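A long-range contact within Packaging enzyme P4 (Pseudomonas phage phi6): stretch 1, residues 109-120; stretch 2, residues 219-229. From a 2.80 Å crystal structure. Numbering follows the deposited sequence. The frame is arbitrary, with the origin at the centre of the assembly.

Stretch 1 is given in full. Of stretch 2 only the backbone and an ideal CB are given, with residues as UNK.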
# COMPACT_ATOMS: atom_id res chain seq x y z
N THR L 109 -37.57 13.96 19.65
CA THR L 109 -37.44 15.09 18.74
C THR L 109 -36.79 16.29 19.47
O THR L 109 -36.74 16.30 20.70
CB THR L 109 -38.80 15.43 18.08
OG1 THR L 109 -39.85 15.44 19.05
CG2 THR L 109 -39.14 14.48 16.95
N HIS L 110 -36.23 17.26 18.69
CA HIS L 110 -35.54 18.47 19.17
C HIS L 110 -35.94 19.70 18.33
O HIS L 110 -36.49 19.55 17.23
CB HIS L 110 -34.00 18.26 19.10
CG HIS L 110 -33.47 17.17 19.98
ND1 HIS L 110 -32.88 17.45 21.19
CD2 HIS L 110 -33.44 15.83 19.78
CE1 HIS L 110 -32.52 16.28 21.70
NE2 HIS L 110 -32.84 15.28 20.89
N ARG L 111 -35.67 20.91 18.84
CA ARG L 111 -35.95 22.15 18.11
C ARG L 111 -34.68 22.66 17.39
O ARG L 111 -34.78 23.54 16.53
CB ARG L 111 -36.49 23.22 19.06
CG ARG L 111 -37.98 23.10 19.34
CD ARG L 111 -38.46 24.17 20.31
NE ARG L 111 -38.32 23.75 21.70
CZ ARG L 111 -38.81 24.40 22.75
NH1 ARG L 111 -39.49 25.53 22.58
NH2 ARG L 111 -38.64 23.93 23.98
N TRP L 112 -33.51 22.09 17.74
CA TRP L 112 -32.19 22.44 17.23
C TRP L 112 -31.48 21.20 16.69
O TRP L 112 -31.58 20.15 17.33
CB TRP L 112 -31.37 23.08 18.37
CG TRP L 112 -30.02 23.62 17.99
CD1 TRP L 112 -29.73 24.90 17.63
CD2 TRP L 112 -28.77 22.91 18.03
NE1 TRP L 112 -28.37 25.03 17.42
CE2 TRP L 112 -27.76 23.82 17.65
CE3 TRP L 112 -28.40 21.59 18.34
CZ2 TRP L 112 -26.41 23.47 17.59
CZ3 TRP L 112 -27.06 21.24 18.29
CH2 TRP L 112 -26.08 22.18 17.93
N PRO L 113 -30.73 21.26 15.56
CA PRO L 113 -30.46 22.42 14.67
C PRO L 113 -31.65 22.82 13.78
O PRO L 113 -31.61 23.89 13.17
CB PRO L 113 -29.28 21.95 13.83
CG PRO L 113 -29.44 20.45 13.76
CD PRO L 113 -30.05 20.04 15.08
N SER L 114 -32.69 21.97 13.71
CA SER L 114 -33.90 22.24 12.93
C SER L 114 -35.15 21.80 13.69
O SER L 114 -35.06 20.91 14.53
CB SER L 114 -33.83 21.58 11.56
OG SER L 114 -35.00 21.88 10.81
N GLU L 115 -36.31 22.43 13.41
CA GLU L 115 -37.56 22.15 14.10
C GLU L 115 -38.06 20.74 13.85
O GLU L 115 -38.20 20.30 12.70
CB GLU L 115 -38.67 23.16 13.71
CG GLU L 115 -38.83 24.30 14.69
CD GLU L 115 -39.44 24.02 16.05
OE1 GLU L 115 -39.91 22.88 16.28
OE2 GLU L 115 -39.45 24.95 16.89
N GLY L 116 -38.33 20.05 14.96
CA GLY L 116 -38.87 18.69 14.99
C GLY L 116 -37.90 17.61 14.59
O GLY L 116 -38.33 16.50 14.31
N ILE L 117 -36.60 17.93 14.59
CA ILE L 117 -35.53 17.02 14.20
C ILE L 117 -35.42 15.82 15.17
O ILE L 117 -35.65 15.96 16.38
CB ILE L 117 -34.15 17.77 14.03
CG1 ILE L 117 -33.12 16.91 13.22
CG2 ILE L 117 -33.59 18.30 15.36
CD1 ILE L 117 -31.87 17.57 12.74
N TYR L 118 -35.06 14.65 14.62
CA TYR L 118 -34.86 13.44 15.41
C TYR L 118 -33.51 13.51 16.09
O TYR L 118 -32.66 14.30 15.69
CB TYR L 118 -34.98 12.16 14.54
CG TYR L 118 -36.38 11.87 14.03
CD1 TYR L 118 -37.50 12.02 14.85
CD2 TYR L 118 -36.58 11.37 12.74
CE1 TYR L 118 -38.78 11.75 14.38
CE2 TYR L 118 -37.87 11.08 12.27
CZ TYR L 118 -38.96 11.27 13.09
OH TYR L 118 -40.23 11.00 12.63
N SER L 119 -33.31 12.72 17.16
CA SER L 119 -32.02 12.67 17.84
C SER L 119 -31.03 11.95 16.93
O SER L 119 -31.40 11.01 16.22
CB SER L 119 -32.15 11.96 19.18
OG SER L 119 -33.06 12.64 20.02
N GLY L 120 -29.80 12.44 16.91
CA GLY L 120 -28.73 11.89 16.07
C GLY L 120 -27.64 12.90 15.83
O GLY L 120 -27.39 13.77 16.67
N UNK L 219 -25.63 6.38 17.80
CA UNK L 219 -25.17 6.49 19.18
C UNK L 219 -25.89 7.67 19.86
O UNK L 219 -26.36 7.54 20.99
CB UNK L 219 -23.65 6.67 19.23
N UNK L 220 -26.07 8.79 19.14
CA UNK L 220 -26.78 9.96 19.64
C UNK L 220 -28.29 9.74 19.62
O UNK L 220 -28.98 10.25 20.50
CB UNK L 220 -26.42 11.19 18.81
N UNK L 221 -28.82 8.98 18.62
CA UNK L 221 -30.25 8.68 18.52
C UNK L 221 -30.70 7.83 19.71
O UNK L 221 -31.76 8.09 20.28
CB UNK L 221 -30.56 7.96 17.21
N UNK L 222 -29.86 6.87 20.12
CA UNK L 222 -30.11 5.98 21.24
C UNK L 222 -30.07 6.72 22.60
O UNK L 222 -30.78 6.31 23.52
CB UNK L 222 -29.08 4.85 21.23
N UNK L 223 -29.24 7.79 22.71
CA UNK L 223 -29.08 8.55 23.96
C UNK L 223 -29.77 9.94 23.92
O UNK L 223 -29.48 10.80 24.75
CB UNK L 223 -27.59 8.73 24.26
N UNK L 224 -30.72 10.12 22.98
CA UNK L 224 -31.57 11.31 22.77
C UNK L 224 -30.77 12.62 22.63
O UNK L 224 -31.24 13.68 23.08
CB UNK L 224 -32.55 11.45 23.93
N UNK L 225 -29.58 12.55 21.99
CA UNK L 225 -28.69 13.69 21.75
C UNK L 225 -28.97 14.32 20.40
O UNK L 225 -29.26 13.62 19.42
CB UNK L 225 -27.22 13.26 21.83
N UNK L 226 -28.79 15.64 20.32
CA UNK L 226 -28.85 16.43 19.10
C UNK L 226 -27.50 17.16 18.98
O UNK L 226 -27.28 18.19 19.63
CB UNK L 226 -30.03 17.41 19.12
N UNK L 227 -26.57 16.57 18.21
CA UNK L 227 -25.22 17.08 18.02
C UNK L 227 -25.00 17.54 16.56
O UNK L 227 -25.47 16.91 15.63
CB UNK L 227 -24.20 16.01 18.40
N UNK L 228 -24.27 18.65 16.40
CA UNK L 228 -23.83 19.21 15.12
C UNK L 228 -22.30 19.08 15.07
O UNK L 228 -21.61 19.67 15.89
CB UNK L 228 -24.28 20.66 14.96
N UNK L 229 -21.78 18.30 14.13
CA UNK L 229 -20.33 18.13 13.96
C UNK L 229 -19.88 18.79 12.67
O UNK L 229 -20.48 18.52 11.63
CB UNK L 229 -19.95 16.65 13.96

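Position 219 lies in a helix with its CA-to-CB bond away from stretch 1 and nothing of it within reach. Many helix-compatible residues would suit; it is Leu219.

At 220 the bond points toward stretch 1, and the ideal CB is 3.5 Å from Gly120 O. The carbonyl offers no pocket, so a side chain must lead past it; aliphatic or aromatic groups could. The residue is Phe220, chi1 m, whose ring leads away while its CB stays 3.5 Å from Gly120 O.

Position 221 points sideways, its ideal CB 3.3 Å from Ser119 O, an acceptor that invites a short donor: serine or threonine, perhaps cysteine. It is Thr221. With chi1 m, OG1 lies 2.7 Å from Ser119 O. That hydroxyl occupies the room beside the glycine: an ideal CB on Gly120 would sit a tight 3.1 Å from Thr221 OG1.

Positions 222 and 223 point away and leave the choice open; they are Gln222 and Tyr223.

At 224, phi and psi of 53/36° favour glycine, asparagine or aspartate. The ideal CB is sideways, 4.1 Å from Ser119 OG and 4.9 Å from His110 NE2, so a small polar group fits. Asp224 is found, its carboxylate hydrogen-bonded elsewhere in the structure. Its backbone makes the closer approach, O lying 3.1 Å from His110 NE2.

Position 225 points away, so its backbone matters more than its side chain: the carbonyl O accepts from Gly120 N at 2.8 Å. Many residues could serve; Cys225 is present.

Gly120 pairs with position 226 in a parallel bridge, and the ideal CB there lies 3.5 Å from His110 ND1 and 3.6 Å from Trp112 O. Room is short and an acceptor waits, so serine is the natural reading, with alanine or cysteine as lesser fits. Ser226, chi1 t, donates from OG to Trp112 O at 2.6 Å, while its CB sits over one face of the His110 ring, 3.5 Å from the ring centroid, in a CH-pi contact.

Position 227 points away; its N donates to Gly120 O at 3.3 Å, almost straight. Beta-branched residues suit the extended backbone, and it is Val227.

Position 228 turns back toward stretch 1, its ideal CB 3.8 Å from Trp112 CH2 and 5.3 Å from Pro113 CB. Such an apolar corner suits valine, isoleucine or perhaps alanine. Val228 fills it: CG2 reaches Trp112 CH2 at 3.5 Å and Pro113 CB at 3.8 Å.

Position 229 is out of reach; Met229 continues the strand.

Stretch 2 219-229: LFTQYDCSVVM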
# COMPACT_ATOMS: atom_id res chain seq x y z
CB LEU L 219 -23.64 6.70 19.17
CG LEU L 219 -22.76 5.96 20.19
CD1 LEU L 219 -23.03 4.47 20.22
CD2 LEU L 219 -21.30 6.19 19.89
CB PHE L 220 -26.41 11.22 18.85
CG PHE L 220 -24.96 11.64 18.97
CD1 PHE L 220 -24.25 11.42 20.13
CD2 PHE L 220 -24.33 12.30 17.92
CE1 PHE L 220 -22.91 11.81 20.24
CE2 PHE L 220 -23.00 12.71 18.04
CZ PHE L 220 -22.30 12.47 19.19
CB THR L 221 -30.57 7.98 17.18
OG1 THR L 221 -30.01 8.73 16.10
CG2 THR L 221 -32.07 7.78 16.97
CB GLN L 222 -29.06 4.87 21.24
CG GLN L 222 -29.63 3.54 21.69
CD GLN L 222 -28.79 2.40 21.18
OE1 GLN L 222 -27.64 2.21 21.61
NE2 GLN L 222 -29.35 1.60 20.27
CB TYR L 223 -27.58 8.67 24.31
CG TYR L 223 -26.92 7.33 24.51
CD1 TYR L 223 -27.44 6.39 25.40
CD2 TYR L 223 -25.76 6.99 23.83
CE1 TYR L 223 -26.85 5.15 25.57
CE2 TYR L 223 -25.14 5.75 24.01
CZ TYR L 223 -25.68 4.84 24.89
OH TYR L 223 -25.07 3.61 25.07
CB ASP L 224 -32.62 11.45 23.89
CG ASP L 224 -33.49 10.24 24.14
OD1 ASP L 224 -33.78 9.49 23.17
OD2 ASP L 224 -33.96 10.08 25.30
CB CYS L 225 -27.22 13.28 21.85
SG CYS L 225 -26.75 12.47 23.40
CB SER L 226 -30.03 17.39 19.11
OG SER L 226 -30.16 18.00 17.83
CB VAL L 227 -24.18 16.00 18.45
CG1 VAL L 227 -22.73 16.46 18.25
CG2 VAL L 227 -24.40 15.54 19.90
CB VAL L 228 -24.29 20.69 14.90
CG1 VAL L 228 -23.54 21.35 13.73
CG2 VAL L 228 -25.80 20.77 14.71
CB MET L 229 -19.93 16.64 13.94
CG MET L 229 -20.23 15.92 15.23
SD MET L 229 -19.28 14.40 15.41
CE MET L 229 -19.84 13.48 14.02
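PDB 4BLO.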